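Local coordinates for restriction endonuclease Hpy99I (PDB 3GOX), which cleaves double-stranded DNA at a specific recognition sequence as a beta-beta-alpha-Me (His-Me finger) type II restriction endonuclease, at the interface of chains A and B. Sequence-based numbering; all coordinates share one arbitrary frame. Chains: chain A/B, Restriction endonuclease Hpy99I.

Contact 1: the interface of chains A and B. Residues chain A 145-147, 152; chain B 77-79, 82.
A:Thr152 of one subunit reaches the imidazole of B:His82 in the other, and its 67 Å² of buried surface makes it the centre of this mixed polar and apolar patch of the two-fold interface. Its three sides are used differently. The hydroxyl OG1 hydrogen-bonds the imidazole NE2 of B:His82 at 2.9 Å, in a direction the structure alone does not settle. OG1 stands between the backbone N and the carbonyl carbon (chi1 62°), which turns the hydroxyl to the ring nitrogen, while the methyl CG2 fits between the imidazole and B:Ile77, 3.8 Å from CG2 of the latter. The backbone carbonyl O of A:Thr152, in turn, lies 3.4 Å from CB of B:Asn79, whose side chain crosses that of A:Lys145 obliquely farther on. Within chain B, the carbonyl O of B:Cys78, a residue that binds structural zinc, sits 3.4 Å above the centre of the B:His82 ring plane. The zinc-bearing segment may thus help to place the histidine that meets the partner. Beside this direct bond runs an indirect one, in which water 1 lies 2.8 Å from the backbone O of A:Arg146 and 2.7 Å from the backbone O of B:Asn79.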
loop_
_atom_site.group_PDB
_atom_site.type_symbol
_atom_site.label_atom_id
_atom_site.label_comp_id
_atom_site.label_asym_id
_atom_site.label_seq_id
_atom_site.Cartn_x
_atom_site.Cartn_y
_atom_site.Cartn_z
ATOM N N LYS A 145 -10.966 0.776 -11.577
ATOM C CA LYS A 145 -10.077 0.329 -12.644
ATOM C C LYS A 145 -10.547 -1.005 -13.208
ATOM O O LYS A 145 -10.928 -1.909 -12.471
ATOM C CB LYS A 145 -8.627 0.249 -12.179
ATOM C CG LYS A 145 -8.085 1.582 -11.684
ATOM C CD LYS A 145 -6.531 1.623 -11.672
ATOM C CE LYS A 145 -5.870 0.576 -10.768
ATOM N NZ LYS A 145 -6.140 0.796 -9.288
ATOM N N ARG A 146 -10.525 -1.109 -14.531
ATOM C CA ARG A 146 -10.778 -2.369 -15.200
ATOM C C ARG A 146 -9.501 -3.209 -15.198
ATOM O O ARG A 146 -8.366 -2.684 -15.232
ATOM C CB ARG A 146 -11.280 -2.141 -16.628
ATOM C CG ARG A 146 -12.595 -1.396 -16.701
ATOM C CD ARG A 146 -13.100 -1.248 -18.123
ATOM N NE ARG A 146 -12.223 -0.344 -18.851
ATOM C CZ ARG A 146 -12.262 0.984 -18.775
ATOM N NH1 ARG A 146 -13.192 1.607 -18.055
ATOM N NH2 ARG A 146 -11.393 1.708 -19.454
ATOM N N SER A 147 -9.679 -4.522 -15.136
ATOM C CA SER A 147 -8.564 -5.455 -15.125
ATOM C C SER A 147 -9.002 -6.829 -15.606
ATOM O O SER A 147 -10.190 -7.085 -15.784
ATOM C CB SER A 147 -7.954 -5.565 -13.721
ATOM O OG SER A 147 -8.881 -6.083 -12.786
ATOM N N THR A 152 -3.920 -8.788 -15.007
ATOM C CA THR A 152 -3.558 -7.358 -14.820
ATOM C C THR A 152 -3.929 -6.758 -13.457
ATOM O O THR A 152 -3.582 -5.594 -13.172
ATOM C CB THR A 152 -4.038 -6.450 -15.950
ATOM O OG1 THR A 152 -5.461 -6.487 -16.015
ATOM C CG2 THR A 152 -3.445 -6.883 -17.301
ATOM N N ILE B 77 0.838 -7.114 -20.452
ATOM C CA ILE B 77 -0.346 -6.293 -20.724
ATOM C C ILE B 77 -0.450 -5.207 -19.668
ATOM O O ILE B 77 -0.497 -5.505 -18.476
ATOM C CB ILE B 77 -1.631 -7.147 -20.711
ATOM C CG1 ILE B 77 -1.533 -8.289 -21.729
ATOM C CG2 ILE B 77 -2.850 -6.288 -20.968
ATOM C CD1 ILE B 77 -2.622 -9.342 -21.638
ATOM N N CYS B 78 -0.437 -3.946 -20.095
ATOM C CA CYS B 78 -0.545 -2.825 -19.144
ATOM C C CYS B 78 -1.903 -2.803 -18.450
ATOM O O CYS B 78 -2.924 -3.022 -19.095
ATOM C CB CYS B 78 -0.314 -1.519 -19.879
ATOM S SG CYS B 78 -0.543 -0.030 -18.848
ATOM N N ASN B 79 -1.934 -2.510 -17.146
ATOM C CA ASN B 79 -3.196 -2.535 -16.400
ATOM C C ASN B 79 -4.073 -1.304 -16.588
ATOM O O ASN B 79 -5.162 -1.239 -16.026
ATOM C CB ASN B 79 -2.952 -2.749 -14.899
ATOM C CG ASN B 79 -2.406 -1.513 -14.214
ATOM O OD1 ASN B 79 -1.568 -0.834 -14.766
ATOM N ND2 ASN B 79 -2.902 -1.213 -13.016
ATOM N N HIS B 82 -4.149 -1.516 -21.252
ATOM C CA HIS B 82 -4.383 -2.894 -21.727
ATOM C C HIS B 82 -3.930 -3.097 -23.173
ATOM O O HIS B 82 -4.617 -3.705 -23.978
ATOM C CB HIS B 82 -5.846 -3.303 -21.486
ATOM C CG HIS B 82 -6.108 -3.708 -20.070
ATOM N ND1 HIS B 82 -6.374 -2.798 -19.067
ATOM C CD2 HIS B 82 -6.067 -4.927 -19.485
ATOM C CE1 HIS B 82 -6.505 -3.456 -17.925
ATOM N NE2 HIS B 82 -6.315 -4.745 -18.150
HETATM O O HOH W 1 -7.543 0.010 -15.652
#

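Contact 2: the interface of chains A and B. Residues chain A 17, 32, 34, 48, 77, 82; chain B 137, 148.
The SH3-like region of one Hpy99I subunit, with the strand 75-77 and the loop after it, receives two aliphatic side chains from strands 137-139 and 146-148 in the endonuclease VII-like part of the other. B:Ile148 buries 52 Å² here and B:Val137 42 Å². The branches of B:Ile148 divide the work: CG2 approaches CZ of the A:Phe17 ring at 3.8 Å, while CD1 lies 3.8 Å from CE1 of the same ring and 4.0 Å from CD2 of A:His82. Phenyl and isoleucine come at each other from opposite directions, whereas the imidazole and B:Ile148 run past one another antiparallel. CG1 of B:Ile148 lies anti to its carbonyl carbon (chi1 -61°) and the chain then extends, which carries CD1 in between phenyl and imidazole. B:Val137 offers CG2 to two partners, A:Ile48 CD1 at 3.7 Å and A:Val34 CG1 at 3.8 Å. Within the receiving subunit the rings are backed by aliphatic neighbours: A:Ile48 CG2 sits 3.6 Å above the centre of the A:His82 ring plane, and A:Val34 CG2 lies over one face of A:Phe17, offset toward its rim.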
loop_
_atom_site.group_PDB
_atom_site.type_symbol
_atom_site.label_atom_id
_atom_site.label_comp_id
_atom_site.label_asym_id
_atom_site.label_seq_id
_atom_site.Cartn_x
_atom_site.Cartn_y
_atom_site.Cartn_z
ATOM N N PHE A 17 17.397 7.960 23.821
ATOM C CA PHE A 17 16.435 6.869 23.977
ATOM C C PHE A 17 16.830 5.879 25.063
ATOM O O PHE A 17 18.003 5.578 25.256
ATOM C CB PHE A 17 16.245 6.148 22.637
ATOM C CG PHE A 17 15.480 6.963 21.639
ATOM C CD1 PHE A 17 14.099 6.977 21.647
ATOM C CD2 PHE A 17 16.145 7.757 20.727
ATOM C CE1 PHE A 17 13.408 7.764 20.736
ATOM C CE2 PHE A 17 15.455 8.540 19.820
ATOM C CZ PHE A 17 14.080 8.534 19.834
ATOM N N VAL A 32 10.168 1.540 25.298
ATOM C CA VAL A 32 11.078 2.578 24.815
ATOM C C VAL A 32 10.504 3.950 25.122
ATOM O O VAL A 32 9.330 4.239 24.885
ATOM C CB VAL A 32 11.342 2.450 23.297
ATOM C CG1 VAL A 32 12.286 3.569 22.788
ATOM C CG2 VAL A 32 11.938 1.077 23.014
ATOM N N VAL A 34 11.767 8.385 25.196
ATOM C CA VAL A 34 12.707 9.449 24.844
ATOM C C VAL A 34 12.800 10.435 26.027
ATOM O O VAL A 34 11.795 10.777 26.685
ATOM C CB VAL A 34 12.296 10.148 23.537
ATOM C CG1 VAL A 34 10.925 10.769 23.616
ATOM C CG2 VAL A 34 13.351 11.165 23.137
ATOM N N ILE A 48 6.702 6.052 24.505
ATOM C CA ILE A 48 6.095 6.365 23.214
ATOM C C ILE A 48 4.832 5.539 22.935
ATOM O O ILE A 48 3.848 6.075 22.414
ATOM C CB ILE A 48 7.113 6.198 22.065
ATOM C CG1 ILE A 48 8.280 7.167 22.280
ATOM C CG2 ILE A 48 6.445 6.397 20.692
ATOM C CD1 ILE A 48 9.532 6.790 21.521
ATOM N N ILE A 77 12.151 -2.595 17.769
ATOM C CA ILE A 77 11.166 -1.777 18.481
ATOM C C ILE A 77 9.843 -1.819 17.701
ATOM O O ILE A 77 9.812 -1.473 16.515
ATOM C CB ILE A 77 11.622 -0.331 18.612
ATOM C CG1 ILE A 77 12.989 -0.238 19.292
ATOM C CG2 ILE A 77 10.571 0.487 19.386
ATOM C CD1 ILE A 77 13.637 1.169 19.203
ATOM N N HIS A 82 5.844 0.179 20.868
ATOM C CA HIS A 82 7.188 0.729 21.109
ATOM C C HIS A 82 7.826 0.074 22.341
ATOM O O HIS A 82 8.429 0.723 23.194
ATOM C CB HIS A 82 7.187 2.275 21.166
ATOM C CG HIS A 82 7.141 2.920 19.816
ATOM N ND1 HIS A 82 5.968 3.092 19.105
ATOM C CD2 HIS A 82 8.134 3.370 19.012
ATOM C CE1 HIS A 82 6.246 3.647 17.932
ATOM N NE2 HIS A 82 7.551 3.818 17.846
ATOM N N VAL B 137 10.850 11.774 17.639
ATOM C CA VAL B 137 9.526 11.176 17.798
ATOM C C VAL B 137 8.502 12.003 17.008
ATOM O O VAL B 137 8.337 13.207 17.252
ATOM C CB VAL B 137 9.140 11.057 19.269
ATOM C CG1 VAL B 137 7.702 10.580 19.421
ATOM C CG2 VAL B 137 10.069 10.075 19.971
ATOM N N ILE B 148 9.415 6.639 15.597
ATOM C CA ILE B 148 10.756 7.192 15.717
ATOM C C ILE B 148 11.259 7.298 14.287
ATOM O O ILE B 148 11.360 6.283 13.589
ATOM C CB ILE B 148 11.674 6.261 16.531
ATOM C CG1 ILE B 148 11.144 6.064 17.964
ATOM C CG2 ILE B 148 13.111 6.816 16.564
ATOM C CD1 ILE B 148 11.773 4.916 18.741
#

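Contact 3: the interface of chains A and B. Residues chain A 17, 66-67, 77; chain B 135, 148, 151.
A:Ile66, in the short 3-10 helix 66-68, runs along B:Val151 and meets B:Ile148 at its tip, and it illustrates how a single branched side chain can join several partner residues. At the root, CB stands 4.2 Å from CG2 of B:Val151. CG1 comes next; it is placed between the backbone N and the carbonyl carbon (chi1 59°), and this turn directs the arm toward chain B. CG1 passes the same valine methyl and also rests over the centre of the A:Tyr67 ring, 3.8 Å above its plane, so the neighbouring side chains of the 3-10 helix brace one another. The terminal CD1 then extends straight on (chi2 180°) to where three partner residues converge: CG2 of B:Ile148, CG2 of B:Val151 and CA of B:Gly135 each lie 3.9 Å from it. B:Val151, which crosses A:Ile66 at about a right angle, uses CG2 on A:Tyr67 as well, meeting ring carbon CE1 at 3.8 Å. The tyrosine hydroxyl OH reaches past it to B:Gly135, 3.6 Å from CA. B:Gly135 is in a loop with positive phi (82°), a conformation that glycine adopts easily. A:Phe17, whose tip also touches B:Ile148, closes the other side of the patch: the carbonyl O of B:Gly135 lies at the edge of its ring, in the ring plane, facing the CE2 and CZ side.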
loop_
_atom_site.group_PDB
_atom_site.type_symbol
_atom_site.label_atom_id
_atom_site.label_comp_id
_atom_site.label_asym_id
_atom_site.label_seq_id
_atom_site.Cartn_x
_atom_site.Cartn_y
_atom_site.Cartn_z
ATOM N N PHE A 17 17.397 7.960 23.821
ATOM C CA PHE A 17 16.435 6.869 23.977
ATOM C C PHE A 17 16.830 5.879 25.063
ATOM O O PHE A 17 18.003 5.578 25.256
ATOM C CB PHE A 17 16.245 6.148 22.637
ATOM C CG PHE A 17 15.480 6.963 21.639
ATOM C CD1 PHE A 17 14.099 6.977 21.647
ATOM C CD2 PHE A 17 16.145 7.757 20.727
ATOM C CE1 PHE A 17 13.408 7.764 20.736
ATOM C CE2 PHE A 17 15.455 8.540 19.820
ATOM C CZ PHE A 17 14.080 8.534 19.834
ATOM N N ILE A 66 19.133 3.154 19.065
ATOM C CA ILE A 66 18.027 2.859 18.139
ATOM C C ILE A 66 18.515 2.332 16.786
ATOM O O ILE A 66 17.794 1.593 16.113
ATOM C CB ILE A 66 17.080 4.079 17.944
ATOM C CG1 ILE A 66 17.811 5.302 17.395
ATOM C CG2 ILE A 66 16.319 4.348 19.243
ATOM C CD1 ILE A 66 16.909 6.522 17.184
ATOM N N TYR A 67 19.720 2.718 16.379
ATOM C CA TYR A 67 20.263 2.296 15.087
ATOM C C TYR A 67 20.889 0.909 15.089
ATOM O O TYR A 67 21.315 0.420 14.029
ATOM C CB TYR A 67 21.234 3.343 14.560
ATOM C CG TYR A 67 20.568 4.695 14.409
ATOM C CD1 TYR A 67 19.474 4.862 13.568
ATOM C CD2 TYR A 67 20.985 5.780 15.157
ATOM C CE1 TYR A 67 18.852 6.107 13.443
ATOM C CE2 TYR A 67 20.372 7.013 15.030
ATOM C CZ TYR A 67 19.310 7.164 14.187
ATOM O OH TYR A 67 18.738 8.419 14.111
ATOM N N ILE A 77 12.151 -2.595 17.769
ATOM C CA ILE A 77 11.166 -1.777 18.481
ATOM C C ILE A 77 9.843 -1.819 17.701
ATOM O O ILE A 77 9.812 -1.473 16.515
ATOM C CB ILE A 77 11.622 -0.331 18.612
ATOM C CG1 ILE A 77 12.989 -0.238 19.292
ATOM C CG2 ILE A 77 10.571 0.487 19.386
ATOM C CD1 ILE A 77 13.637 1.169 19.203
ATOM N N GLY B 135 15.575 10.068 13.928
ATOM C CA GLY B 135 15.654 9.704 15.330
ATOM C C GLY B 135 14.769 10.531 16.252
ATOM O O GLY B 135 14.823 10.350 17.454
ATOM N N ILE B 148 9.415 6.639 15.597
ATOM C CA ILE B 148 10.756 7.192 15.717
ATOM C C ILE B 148 11.259 7.298 14.287
ATOM O O ILE B 148 11.360 6.283 13.589
ATOM C CB ILE B 148 11.674 6.261 16.531
ATOM C CG1 ILE B 148 11.144 6.064 17.964
ATOM C CG2 ILE B 148 13.111 6.816 16.564
ATOM C CD1 ILE B 148 11.773 4.916 18.741
ATOM N N VAL B 151 13.388 4.749 12.079
ATOM C CA VAL B 151 13.575 3.551 12.903
ATOM C C VAL B 151 12.284 2.744 12.988
ATOM O O VAL B 151 12.291 1.555 12.688
ATOM C CB VAL B 151 14.118 3.916 14.307
ATOM C CG1 VAL B 151 14.195 2.706 15.197
ATOM C CG2 VAL B 151 15.477 4.568 14.145
#

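Contact 4: the interface of chains A and B. Residues chain A 181, 191, 194-195; chain B 142, 178, 188.
A:Val191, on the C-terminal helix 185-197, is wedged between B:Ile142, B:Leu178 and B:Leu188, and this is the densely packed half of the contact. Its two methyls face different partners. CG2 touches CG2 of B:Ile142 at 3.7 Å. CG1, anti to the backbone N (chi1 176°), points between the leucines, with CD2 of B:Leu188 at 3.6 Å; other methyl approaches there are modelled too close to carry meaning. A:Leu195, one turn farther along, lies on the B:Leu188 side, but the detail of its contact is doubtful. Packing is more relaxed on the aromatic side. The CD1 methyl of B:Ile142 sits over the face of the A:Tyr194 ring, 4.0 Å from its centroid, a CH-pi contact in which the two side chains cross at about a right angle. The CG2 methyl of that isoleucine approaches CE1 of A:Phe181 at 3.9 Å, so its branches span both rings. A:Phe181 is in turn backed by its own chain, since A:Val191 CG2 lies 3.7 Å above its ring plane, toward the rim. In the fold, helix 185-197 of chain A packs against helices 172-180 and 185-197 of chain B and the loop bearing B:Ile142, near the middle of the dimer.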
loop_
_atom_site.group_PDB
_atom_site.type_symbol
_atom_site.label_atom_id
_atom_site.label_comp_id
_atom_site.label_asym_id
_atom_site.label_seq_id
_atom_site.Cartn_x
_atom_site.Cartn_y
_atom_site.Cartn_z
ATOM N N PHE A 181 -5.205 2.787 6.309
ATOM C CA PHE A 181 -6.094 3.710 7.022
ATOM C C PHE A 181 -6.993 2.978 8.018
ATOM O O PHE A 181 -8.028 3.493 8.440
ATOM C CB PHE A 181 -6.873 4.551 5.993
ATOM C CG PHE A 181 -5.956 5.260 5.019
ATOM C CD1 PHE A 181 -4.964 6.118 5.488
ATOM C CD2 PHE A 181 -6.032 5.022 3.663
ATOM C CE1 PHE A 181 -4.081 6.741 4.615
ATOM C CE2 PHE A 181 -5.152 5.651 2.784
ATOM C CZ PHE A 181 -4.182 6.520 3.263
ATOM N N VAL A 191 -7.808 11.955 5.417
ATOM C CA VAL A 191 -7.149 12.010 4.115
ATOM C C VAL A 191 -7.821 13.037 3.195
ATOM O O VAL A 191 -7.151 13.814 2.528
ATOM C CB VAL A 191 -7.157 10.650 3.396
ATOM C CG1 VAL A 191 -6.542 10.791 2.016
ATOM C CG2 VAL A 191 -6.413 9.574 4.206
ATOM N N TYR A 194 -7.047 16.606 4.275
ATOM C CA TYR A 194 -5.630 16.836 3.983
ATOM C C TYR A 194 -5.431 17.164 2.499
ATOM O O TYR A 194 -4.757 18.136 2.166
ATOM C CB TYR A 194 -4.813 15.602 4.398
ATOM C CG TYR A 194 -3.350 15.592 3.993
ATOM C CD1 TYR A 194 -2.378 16.116 4.822
ATOM C CD2 TYR A 194 -2.931 14.994 2.807
ATOM C CE1 TYR A 194 -1.033 16.088 4.468
ATOM C CE2 TYR A 194 -1.578 14.959 2.450
ATOM C CZ TYR A 194 -0.633 15.509 3.288
ATOM O OH TYR A 194 0.712 15.514 2.983
ATOM N N LEU A 195 -6.024 16.359 1.621
ATOM C CA LEU A 195 -5.902 16.570 0.170
ATOM C C LEU A 195 -6.555 17.885 -0.254
ATOM O O LEU A 195 -5.944 18.698 -0.962
ATOM C CB LEU A 195 -6.528 15.411 -0.614
ATOM C CG LEU A 195 -5.862 14.035 -0.511
ATOM C CD1 LEU A 195 -6.701 12.961 -1.196
ATOM C CD2 LEU A 195 -4.446 14.046 -1.076
ATOM N N ILE B 142 -1.767 12.177 9.185
ATOM C CA ILE B 142 -2.896 11.446 8.600
ATOM C C ILE B 142 -3.336 10.303 9.517
ATOM O O ILE B 142 -4.419 10.346 10.100
ATOM C CB ILE B 142 -2.555 10.952 7.187
ATOM C CG1 ILE B 142 -2.286 12.142 6.259
ATOM C CG2 ILE B 142 -3.687 10.088 6.643
ATOM C CD1 ILE B 142 -1.940 11.754 4.809
ATOM N N LEU B 178 -2.326 6.944 -0.271
ATOM C CA LEU B 178 -2.905 8.019 -1.097
ATOM C C LEU B 178 -2.863 7.609 -2.557
ATOM O O LEU B 178 -3.829 7.791 -3.285
ATOM C CB LEU B 178 -2.165 9.355 -0.928
ATOM C CG LEU B 178 -2.209 10.028 0.439
ATOM C CD1 LEU B 178 -1.383 11.324 0.446
ATOM C CD2 LEU B 178 -3.595 10.288 0.907
ATOM N N LEU B 188 -11.630 8.372 -2.283
ATOM C CA LEU B 188 -11.656 8.286 -0.831
ATOM C C LEU B 188 -13.100 8.298 -0.316
ATOM O O LEU B 188 -13.431 7.580 0.622
ATOM C CB LEU B 188 -10.822 9.411 -0.205
ATOM C CG LEU B 188 -9.310 9.289 -0.476
ATOM C CD1 LEU B 188 -8.644 10.651 -0.378
ATOM C CD2 LEU B 188 -8.667 8.297 0.474
#

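Contacts 2 and 3 are halves of one hydrophobic patch: their C-alpha centres lie about 6 Å apart and they share A:Phe17, A:Ile77 and B:Ile148. Contact 1 is about 42 Å from contact 2 and 40 Å from contact 3, and uses related elements with the chains exchanged, since residues 77 and 82 of one subunit face the 146-152 region of the other in both places. Contact 4 lies between, about 25 Å from contacts 1 and 2 and 26 Å from contact 3. The dimer is thus joined by a helical centre and two symmetric outer arms, which probably fixes how the subunits are set on DNA.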